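Local coordinates for iron-regulated outer membrane protein (Neisseria meningitidis, PDB 4B7O) that transports iron across the bacterial outer membrane as a TonB-dependent receptor, with siderophore complexes as its probable cargo, at residues 226-231 with 239-244; 244-249 with 277-282; 688-693 with 711-716. All coordinates share one frame; numbering follows the deposited sequence.

Interaction 1: residues 226-231 with 239-244; sequences YEAGKG and KTVPYS
The Y226 side chain meets V241 and S244 and has the largest share of the buried surface of any residue here. Its CB sits back from the partner segment, but with CG placed between the backbone N and the carbonyl carbon (chi1 67°) the ring swings across to it. Y226 CD2 comes 3.4 Å from S244 OG, and Y226 CE2 3.6 Å from S244 CB. V241 lies over one face: its CG2 is 3.4 Å from Y226 CE1, and its CB, 4.1 Å from the ring centroid and offset toward the rim, makes a CH-pi contact. At the tip, Y226 OH touches both V241 methyls and hydrogen-bonds to P731 O.

Both segments belong to the long loop joining barrel strands 212-223 and 246-259, where E227 and T240 form a single beta bridge. V241 N donates to Y226 O at 2.9 Å, nearly along the C=O axis, and A228 N makes a weaker bond to K239 O. S244 OG accepts from Y226 N (3.2 Å) while donating to V241 O (2.7 Å), and thus links three residues. E227 and K239 run alongside each other, pointing the same way, with E227 OE1 4.4 Å from K239 NZ, too far apart for a salt bridge.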
loop_
_atom_site.group_PDB
_atom_site.type_symbol
_atom_site.label_atom_id
_atom_site.label_comp_id
_atom_site.label_asym_id
_atom_site.label_seq_id
_atom_site.Cartn_x
_atom_site.Cartn_y
_atom_site.Cartn_z
ATOM N N TYR A 226 14.797 -14.886 8.994
ATOM C CA TYR A 226 15.104 -13.976 10.076
ATOM C C TYR A 226 14.748 -14.695 11.354
ATOM O O TYR A 226 13.899 -15.596 11.385
ATOM C CB TYR A 226 14.329 -12.629 9.893
ATOM C CG TYR A 226 12.797 -12.759 10.043
ATOM C CD1 TYR A 226 12.216 -12.760 11.310
ATOM C CD2 TYR A 226 11.953 -12.911 8.931
ATOM C CE1 TYR A 226 10.850 -12.872 11.493
ATOM C CE2 TYR A 226 10.561 -13.055 9.098
ATOM C CZ TYR A 226 10.021 -13.039 10.401
ATOM O OH TYR A 226 8.680 -13.204 10.667
ATOM N N GLU A 227 15.374 -14.315 12.435
ATOM C CA GLU A 227 14.876 -14.868 13.671
ATOM C C GLU A 227 14.152 -13.865 14.555
ATOM O O GLU A 227 14.534 -12.708 14.663
ATOM C CB GLU A 227 15.946 -15.634 14.433
ATOM C CG GLU A 227 17.304 -14.999 14.483
ATOM C CD GLU A 227 18.220 -15.791 15.405
ATOM O OE1 GLU A 227 18.108 -15.644 16.651
ATOM O OE2 GLU A 227 19.034 -16.583 14.890
ATOM N N ALA A 228 13.110 -14.381 15.182
ATOM C CA ALA A 228 12.195 -13.660 16.000
ATOM C C ALA A 228 12.783 -13.457 17.365
ATOM O O ALA A 228 13.917 -13.851 17.612
ATOM C CB ALA A 228 10.885 -14.427 16.052
ATOM N N GLY A 229 12.043 -12.786 18.243
ATOM C CA GLY A 229 12.569 -12.393 19.560
ATOM C C GLY A 229 12.672 -13.496 20.616
ATOM O O GLY A 229 12.175 -14.631 20.437
ATOM N N LYS A 230 13.326 -13.149 21.720
ATOM C CA LYS A 230 13.517 -14.053 22.837
ATOM C C LYS A 230 12.297 -14.859 23.074
ATOM O O LYS A 230 11.298 -14.333 23.542
ATOM C CB LYS A 230 13.826 -13.296 24.115
ATOM C CG LYS A 230 14.655 -14.137 25.087
ATOM C CD LYS A 230 14.791 -13.532 26.497
ATOM C CE LYS A 230 15.443 -14.548 27.455
ATOM N NZ LYS A 230 16.011 -13.980 28.720
ATOM N N GLY A 231 12.384 -16.143 22.722
ATOM C CA GLY A 231 11.421 -17.146 23.187
ATOM C C GLY A 231 10.616 -17.750 22.081
ATOM O O GLY A 231 9.860 -18.660 22.307
ATOM N N LYS A 239 15.285 -20.714 15.957
ATOM C CA LYS A 239 14.869 -19.326 16.195
ATOM C C LYS A 239 14.265 -18.716 14.946
ATOM O O LYS A 239 13.436 -17.788 15.020
ATOM C CB LYS A 239 16.071 -18.476 16.563
ATOM C CG LYS A 239 16.853 -18.969 17.763
ATOM C CD LYS A 239 18.353 -18.657 17.641
ATOM C CE LYS A 239 18.894 -18.235 18.995
ATOM N NZ LYS A 239 17.812 -18.502 19.998
ATOM N N THR A 240 14.701 -19.203 13.783
ATOM C CA THR A 240 14.326 -18.554 12.530
ATOM C C THR A 240 12.878 -18.840 12.134
ATOM O O THR A 240 12.318 -19.830 12.530
ATOM C CB THR A 240 15.250 -18.959 11.389
ATOM O OG1 THR A 240 15.087 -20.359 11.168
ATOM C CG2 THR A 240 16.706 -18.661 11.698
ATOM N N VAL A 241 12.279 -17.964 11.330
ATOM C CA VAL A 241 10.936 -18.171 10.835
ATOM C C VAL A 241 11.116 -18.847 9.464
ATOM O O VAL A 241 11.682 -18.262 8.522
ATOM C CB VAL A 241 10.202 -16.806 10.724
ATOM C CG1 VAL A 241 8.829 -16.954 10.082
ATOM C CG2 VAL A 241 10.098 -16.125 12.088
ATOM N N PRO A 242 10.668 -20.094 9.333
ATOM C CA PRO A 242 10.962 -20.846 8.088
ATOM C C PRO A 242 10.378 -20.239 6.761
ATOM O O PRO A 242 9.229 -19.746 6.736
ATOM C CB PRO A 242 10.378 -22.218 8.372
ATOM C CG PRO A 242 10.394 -22.295 9.846
ATOM C CD PRO A 242 10.062 -20.937 10.355
ATOM N N TYR A 243 11.173 -20.288 5.683
ATOM C CA TYR A 243 10.781 -19.756 4.347
ATOM C C TYR A 243 10.464 -18.268 4.373
ATOM O O TYR A 243 9.525 -17.789 3.757
ATOM C CB TYR A 243 9.622 -20.549 3.749
ATOM C CG TYR A 243 9.887 -22.040 3.842
ATOM C CD1 TYR A 243 10.929 -22.620 3.102
ATOM C CD2 TYR A 243 9.149 -22.847 4.689
ATOM C CE1 TYR A 243 11.217 -23.964 3.202
ATOM C CE2 TYR A 243 9.431 -24.199 4.789
ATOM C CZ TYR A 243 10.459 -24.755 4.042
ATOM O OH TYR A 243 10.767 -26.099 4.137
ATOM N N SER A 244 11.298 -17.540 5.073
ATOM C CA SER A 244 11.099 -16.135 5.216
ATOM C C SER A 244 12.185 -15.412 4.483
ATOM O O SER A 244 12.294 -14.205 4.622
ATOM C CB SER A 244 11.047 -15.742 6.702
ATOM O OG SER A 244 12.292 -15.940 7.350
#

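Interaction 2: residues 244-249 with 277-282; sequences SALDKR and GIRTVR
The R279 guanidinium has the CD1 methyl of L246 over the centre of one face, 4.0 Å above its plane. At the edge, near that plane, lies S244 CA, 3.9 Å from R279 NH1. The leucine thus covers the flat of the cation, while the loop backbone reaches its rim.

The arginine gets there by folding: its chain bends at chi2 (-76°) and again at chi3 (-82°), turning the head group back to L246. The second leucine branch touches further back, with L246 CD2 3.6 Å from R279 CD and 3.7 Å from R279 NE. CD2 therefore lies against the last methylene and the start of the planar group, CD1 over the centre of that group, and the two side chains cross at about a right angle. A245 O approaches R279 CD at 4.1 Å, a loose contact. Where the chains come nearest, L246 and G277 have CA atoms 5.1 Å apart, and L246 CD2 also packs against G277 N.

The contact between the segments is one of van der Waals touch; the polar needs of the buried R279 are met elsewhere. NH2 pairs with E283 in a salt bridge and donates to the carbonyl of N101, a residue of the plug, while NH1 makes a weak bond to Y243 O. The E283 carboxylate and the N101 carbonyl probably offset the buried positive charge.

In the fold, 277-282 begins where the chain turns a corner after strand 264-276. Strand 246-259 lies between strands 212-223 and 264-276, with backbone bonds from L246 to E223 and from D247 to R276, whereas G277 is bonded to R304 of strand 303-320.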
loop_
_atom_site.group_PDB
_atom_site.type_symbol
_atom_site.label_atom_id
_atom_site.label_comp_id
_atom_site.label_asym_id
_atom_site.label_seq_id
_atom_site.Cartn_x
_atom_site.Cartn_y
_atom_site.Cartn_z
ATOM N N SER A 244 11.298 -17.540 5.073
ATOM C CA SER A 244 11.099 -16.135 5.216
ATOM C C SER A 244 12.185 -15.412 4.483
ATOM O O SER A 244 12.294 -14.205 4.622
ATOM C CB SER A 244 11.047 -15.742 6.702
ATOM O OG SER A 244 12.292 -15.940 7.350
ATOM N N ALA A 245 12.967 -16.156 3.695
ATOM C CA ALA A 245 14.103 -15.626 2.893
ATOM C C ALA A 245 13.617 -15.115 1.565
ATOM O O ALA A 245 12.800 -15.760 0.903
ATOM C CB ALA A 245 15.174 -16.724 2.651
ATOM N N LEU A 246 14.095 -13.955 1.150
ATOM C CA LEU A 246 13.765 -13.477 -0.180
ATOM C C LEU A 246 14.921 -12.811 -0.809
ATOM O O LEU A 246 15.592 -11.990 -0.174
ATOM C CB LEU A 246 12.620 -12.481 -0.123
ATOM C CG LEU A 246 11.220 -13.127 -0.027
ATOM C CD1 LEU A 246 10.171 -12.021 0.099
ATOM C CD2 LEU A 246 10.885 -14.062 -1.197
ATOM N N ASP A 247 15.165 -13.159 -2.062
ATOM C CA ASP A 247 16.096 -12.416 -2.839
ATOM C C ASP A 247 15.341 -11.387 -3.676
ATOM O O ASP A 247 14.776 -11.727 -4.708
ATOM C CB ASP A 247 16.919 -13.303 -3.760
ATOM C CG ASP A 247 18.031 -12.517 -4.433
ATOM O OD1 ASP A 247 18.545 -11.548 -3.853
ATOM O OD2 ASP A 247 18.415 -12.820 -5.536
ATOM N N LYS A 248 15.366 -10.134 -3.240
ATOM C CA LYS A 248 14.615 -9.025 -3.863
ATOM C C LYS A 248 15.482 -8.261 -4.827
ATOM O O LYS A 248 16.581 -7.827 -4.489
ATOM C CB LYS A 248 14.175 -8.064 -2.781
ATOM C CG LYS A 248 13.231 -8.727 -1.783
ATOM C CD LYS A 248 13.145 -7.850 -0.557
ATOM C CE LYS A 248 12.081 -8.330 0.379
ATOM N NZ LYS A 248 12.353 -7.798 1.737
ATOM N N ARG A 249 15.006 -8.096 -6.038
ATOM C CA ARG A 249 15.712 -7.278 -7.005
ATOM C C ARG A 249 14.806 -6.215 -7.576
ATOM O O ARG A 249 13.646 -6.475 -7.891
ATOM C CB ARG A 249 16.226 -8.140 -8.128
ATOM C CG ARG A 249 17.339 -8.999 -7.599
ATOM C CD ARG A 249 17.662 -10.140 -8.516
ATOM N NE ARG A 249 18.364 -11.165 -7.759
ATOM C CZ ARG A 249 18.837 -12.246 -8.347
ATOM N NH1 ARG A 249 18.688 -12.381 -9.665
ATOM N NH2 ARG A 249 19.450 -13.171 -7.640
ATOM N N GLY A 277 12.372 -16.736 -4.028
ATOM C CA GLY A 277 12.842 -17.633 -2.995
ATOM C C GLY A 277 11.945 -18.832 -2.805
ATOM O O GLY A 277 11.023 -19.048 -3.583
ATOM N N ILE A 278 12.248 -19.636 -1.784
ATOM C CA ILE A 278 11.461 -20.801 -1.442
ATOM C C ILE A 278 10.394 -20.318 -0.461
ATOM O O ILE A 278 10.695 -19.986 0.660
ATOM C CB ILE A 278 12.356 -21.909 -0.781
ATOM C CG1 ILE A 278 13.584 -22.242 -1.648
ATOM C CG2 ILE A 278 11.569 -23.173 -0.454
ATOM C CD1 ILE A 278 13.314 -22.046 -3.112
ATOM N N ARG A 279 9.148 -20.334 -0.913
ATOM C CA ARG A 279 8.041 -19.706 -0.235
ATOM C C ARG A 279 6.855 -20.644 -0.143
ATOM O O ARG A 279 6.510 -21.285 -1.146
ATOM C CB ARG A 279 7.607 -18.434 -0.985
ATOM C CG ARG A 279 8.685 -17.365 -1.079
ATOM C CD ARG A 279 8.863 -16.615 0.235
ATOM N NE ARG A 279 7.875 -15.555 0.398
ATOM C CZ ARG A 279 7.702 -14.864 1.521
ATOM N NH1 ARG A 279 8.447 -15.099 2.589
ATOM N NH2 ARG A 279 6.776 -13.923 1.575
ATOM N N THR A 280 6.236 -20.689 1.050
ATOM C CA THR A 280 5.030 -21.516 1.346
ATOM C C THR A 280 3.792 -21.250 0.480
ATOM O O THR A 280 3.682 -20.218 -0.226
ATOM C CB THR A 280 4.610 -21.407 2.845
ATOM O OG1 THR A 280 4.407 -20.031 3.218
ATOM C CG2 THR A 280 5.675 -22.016 3.772
ATOM N N VAL A 281 2.838 -22.183 0.535
ATOM C CA VAL A 281 1.638 -22.015 -0.270
ATOM C C VAL A 281 0.907 -20.740 0.195
ATOM O O VAL A 281 0.644 -19.865 -0.611
ATOM C CB VAL A 281 0.746 -23.286 -0.307
ATOM C CG1 VAL A 281 -0.610 -22.995 -0.993
ATOM C CG2 VAL A 281 1.483 -24.373 -1.091
ATOM N N ARG A 282 0.659 -20.659 1.505
ATOM C CA ARG A 282 0.125 -19.492 2.197
ATOM C C ARG A 282 1.204 -18.604 2.808
ATOM O O ARG A 282 1.652 -18.835 3.937
ATOM C CB ARG A 282 -0.754 -19.965 3.325
ATOM C CG ARG A 282 -1.803 -20.969 2.899
ATOM C CD ARG A 282 -2.278 -21.653 4.152
ATOM N NE ARG A 282 -2.902 -22.902 3.843
ATOM C CZ ARG A 282 -2.247 -23.958 3.344
ATOM N NH1 ARG A 282 -0.936 -23.880 3.104
ATOM N NH2 ARG A 282 -2.893 -25.093 3.066
#

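Interaction 3: residues 688-693 with 711-716; sequences FGVNDV and VNNVFN
D692 and N713 form the most linear bond of this contact: N713 N donates to D692 OD1 at 2.9 Å, with an N-H...O angle of 173°. The donor comes from above the carboxylate, 39° out of its plane. With CG of D692 anti to its carbonyl carbon, the carboxylate stacks on the N712 amide, their planes 22° apart. D692 OD2 and N712 OD1 are 3.4 Å apart, but both are acceptors; OD2 has its real partner in K90 of the plug, a salt bridge that should stabilise the negative charge.

The surest backbone link is the V693/V711 pair, antiparallel and hydrogen-bonded, with V693 N donating to V711 O and V711 N to V693 O, each at 2.9 Å. Their side chains lie alongside, pointing the same way. Beyond N712 the regular pairing stops. V714 N hydrogen-bonds to N691 O at 2.8 Å, a less sure link because the position of that oxygen is uncertain.

A water bridges the two segments where regular pairing has ended. It accepts from N691 N (2.9 Å) and from F715 N (3.1 Å), and it donates to N713 OD1 (2.9 Å), so one molecule serves two backbone N-H groups and an amide oxygen. The N713 amide is held further, its OD1 accepting from T717 N and its ND2 donating to V733 O. Nearby, the N691 CB packs against the F715 ring.

A type I beta turn from N713 to N716, closed by a bond from N716 N to N713 O, carries the chain away from strand 684-697. Here strand 705-712 leaves the antiparallel hairpin, at the end away from its 698-704 connection, while 684-697 continues in the TonB-dependent transporter barrel and D692 faces the plug.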
loop_
_atom_site.group_PDB
_atom_site.type_symbol
_atom_site.label_atom_id
_atom_site.label_comp_id
_atom_site.label_asym_id
_atom_site.label_seq_id
_atom_site.Cartn_x
_atom_site.Cartn_y
_atom_site.Cartn_z
ATOM N N PHE A 688 2.732 -4.857 22.751
ATOM C CA PHE A 688 4.159 -5.042 22.796
ATOM C C PHE A 688 4.828 -3.677 22.617
ATOM O O PHE A 688 4.204 -2.691 22.163
ATOM C CB PHE A 688 4.578 -5.985 21.648
ATOM C CG PHE A 688 4.097 -5.512 20.298
ATOM C CD1 PHE A 688 4.877 -4.634 19.532
ATOM C CD2 PHE A 688 2.840 -5.913 19.808
ATOM C CE1 PHE A 688 4.402 -4.138 18.307
ATOM C CE2 PHE A 688 2.389 -5.487 18.562
ATOM C CZ PHE A 688 3.149 -4.580 17.819
ATOM N N GLY A 689 6.112 -3.659 22.936
ATOM C CA GLY A 689 6.941 -2.516 22.787
ATOM C C GLY A 689 8.210 -2.851 22.072
ATOM O O GLY A 689 8.914 -3.778 22.470
ATOM N N VAL A 690 8.511 -2.066 21.033
ATOM C CA VAL A 690 9.725 -2.200 20.250
ATOM C C VAL A 690 10.588 -0.941 20.330
ATOM O O VAL A 690 10.090 0.154 20.144
ATOM C CB VAL A 690 9.352 -2.521 18.787
ATOM C CG1 VAL A 690 10.594 -2.657 17.937
ATOM C CG2 VAL A 690 8.599 -3.842 18.767
ATOM N N ASN A 691 11.881 -1.107 20.569
ATOM C CA ASN A 691 12.780 0.017 20.734
ATOM C C ASN A 691 13.935 -0.123 19.796
ATOM O O ASN A 691 14.487 -1.217 19.698
ATOM C CB ASN A 691 13.336 0.074 22.145
ATOM C CG ASN A 691 12.338 0.588 23.136
ATOM O OD1 ASN A 691 11.726 -0.194 23.883
ATOM N ND2 ASN A 691 12.159 1.918 23.167
ATOM N N ASP A 692 14.317 0.973 19.130
ATOM C CA ASP A 692 15.415 0.954 18.141
ATOM C C ASP A 692 16.388 2.064 18.523
ATOM O O ASP A 692 15.980 3.061 19.117
ATOM C CB ASP A 692 14.955 1.256 16.728
ATOM C CG ASP A 692 13.836 0.345 16.213
ATOM O OD1 ASP A 692 13.522 -0.711 16.799
ATOM O OD2 ASP A 692 13.263 0.680 15.139
ATOM N N VAL A 693 17.650 1.933 18.147
ATOM C CA VAL A 693 18.538 3.084 18.174
ATOM C C VAL A 693 19.268 3.165 16.820
ATOM O O VAL A 693 19.434 2.179 16.160
ATOM C CB VAL A 693 19.515 2.979 19.340
ATOM C CG1 VAL A 693 18.760 2.928 20.668
ATOM C CG2 VAL A 693 20.341 1.723 19.205
ATOM N N VAL A 711 20.403 -0.482 15.505
ATOM C CA VAL A 711 20.011 -1.705 16.188
ATOM C C VAL A 711 18.516 -1.583 16.394
ATOM O O VAL A 711 18.105 -0.807 17.216
ATOM C CB VAL A 711 20.732 -1.913 17.570
ATOM C CG1 VAL A 711 20.281 -3.202 18.240
ATOM C CG2 VAL A 711 22.231 -1.988 17.408
ATOM N N ASN A 712 17.745 -2.337 15.615
ATOM C CA ASN A 712 16.302 -2.467 15.735
ATOM C C ASN A 712 15.867 -3.527 16.726
ATOM O O ASN A 712 16.495 -4.613 16.861
ATOM C CB ASN A 712 15.751 -2.872 14.399
ATOM C CG ASN A 712 15.667 -1.723 13.433
ATOM O OD1 ASN A 712 16.069 -0.610 13.728
ATOM N ND2 ASN A 712 15.102 -1.979 12.274
ATOM N N ASN A 713 14.754 -3.262 17.383
ATOM C CA ASN A 713 14.238 -4.185 18.358
ATOM C C ASN A 713 15.397 -4.586 19.319
ATOM O O ASN A 713 15.850 -5.725 19.344
ATOM C CB ASN A 713 13.574 -5.395 17.672
ATOM C CG ASN A 713 12.826 -6.252 18.678
ATOM O OD1 ASN A 713 12.825 -5.913 19.867
ATOM N ND2 ASN A 713 12.153 -7.308 18.232
ATOM N N VAL A 714 15.847 -3.607 20.099
ATOM C CA VAL A 714 17.056 -3.667 20.882
ATOM C C VAL A 714 16.861 -4.675 21.977
ATOM O O VAL A 714 17.844 -5.367 22.375
ATOM C CB VAL A 714 17.403 -2.309 21.585
ATOM C CG1 VAL A 714 18.854 -2.278 22.026
ATOM C CG2 VAL A 714 17.212 -1.141 20.668
ATOM N N PHE A 715 15.635 -4.753 22.517
ATOM C CA PHE A 715 15.397 -5.713 23.610
ATOM C C PHE A 715 14.994 -7.064 23.099
ATOM O O PHE A 715 14.583 -7.939 23.877
ATOM C CB PHE A 715 14.440 -5.177 24.658
ATOM C CG PHE A 715 14.934 -3.925 25.262
ATOM C CD1 PHE A 715 16.026 -3.946 26.157
ATOM C CD2 PHE A 715 14.406 -2.703 24.874
ATOM C CE1 PHE A 715 16.521 -2.756 26.708
ATOM C CE2 PHE A 715 14.899 -1.524 25.411
ATOM C CZ PHE A 715 15.961 -1.537 26.314
ATOM N N ASN A 716 15.118 -7.251 21.782
ATOM C CA ASN A 716 14.854 -8.554 21.210
ATOM C C ASN A 716 13.510 -9.096 21.676
ATOM O O ASN A 716 13.384 -10.231 22.098
ATOM C CB ASN A 716 15.976 -9.554 21.558
ATOM C CG ASN A 716 15.898 -10.784 20.686
ATOM O OD1 ASN A 716 15.510 -10.690 19.532
ATOM N ND2 ASN A 716 16.180 -11.931 21.242
HETATM O O HOH W 1 12.827 -3.656 21.613
#

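Interaction 1 lies within a loop, while interactions 2 and 3 each join a barrel strand to a segment that leaves a strand. Interaction 2 is a buried contact, whereas interactions 1 and 3 are partly buried, each with an exposed residue. Interactions 1 and 2 share S244 and follow one another along the chain, with Y243 also packing on I278 and T280. Interaction 3 touches interaction 1 through a probable bond from K230 N to N716 O, but stays about 12 Å from interaction 2 at the nearest atoms. Chemistry varies with place: loop bridging round an aromatic ring in 1, apolar cover of a cation in 2, and strand pairing completed by carboxylate and water in 3.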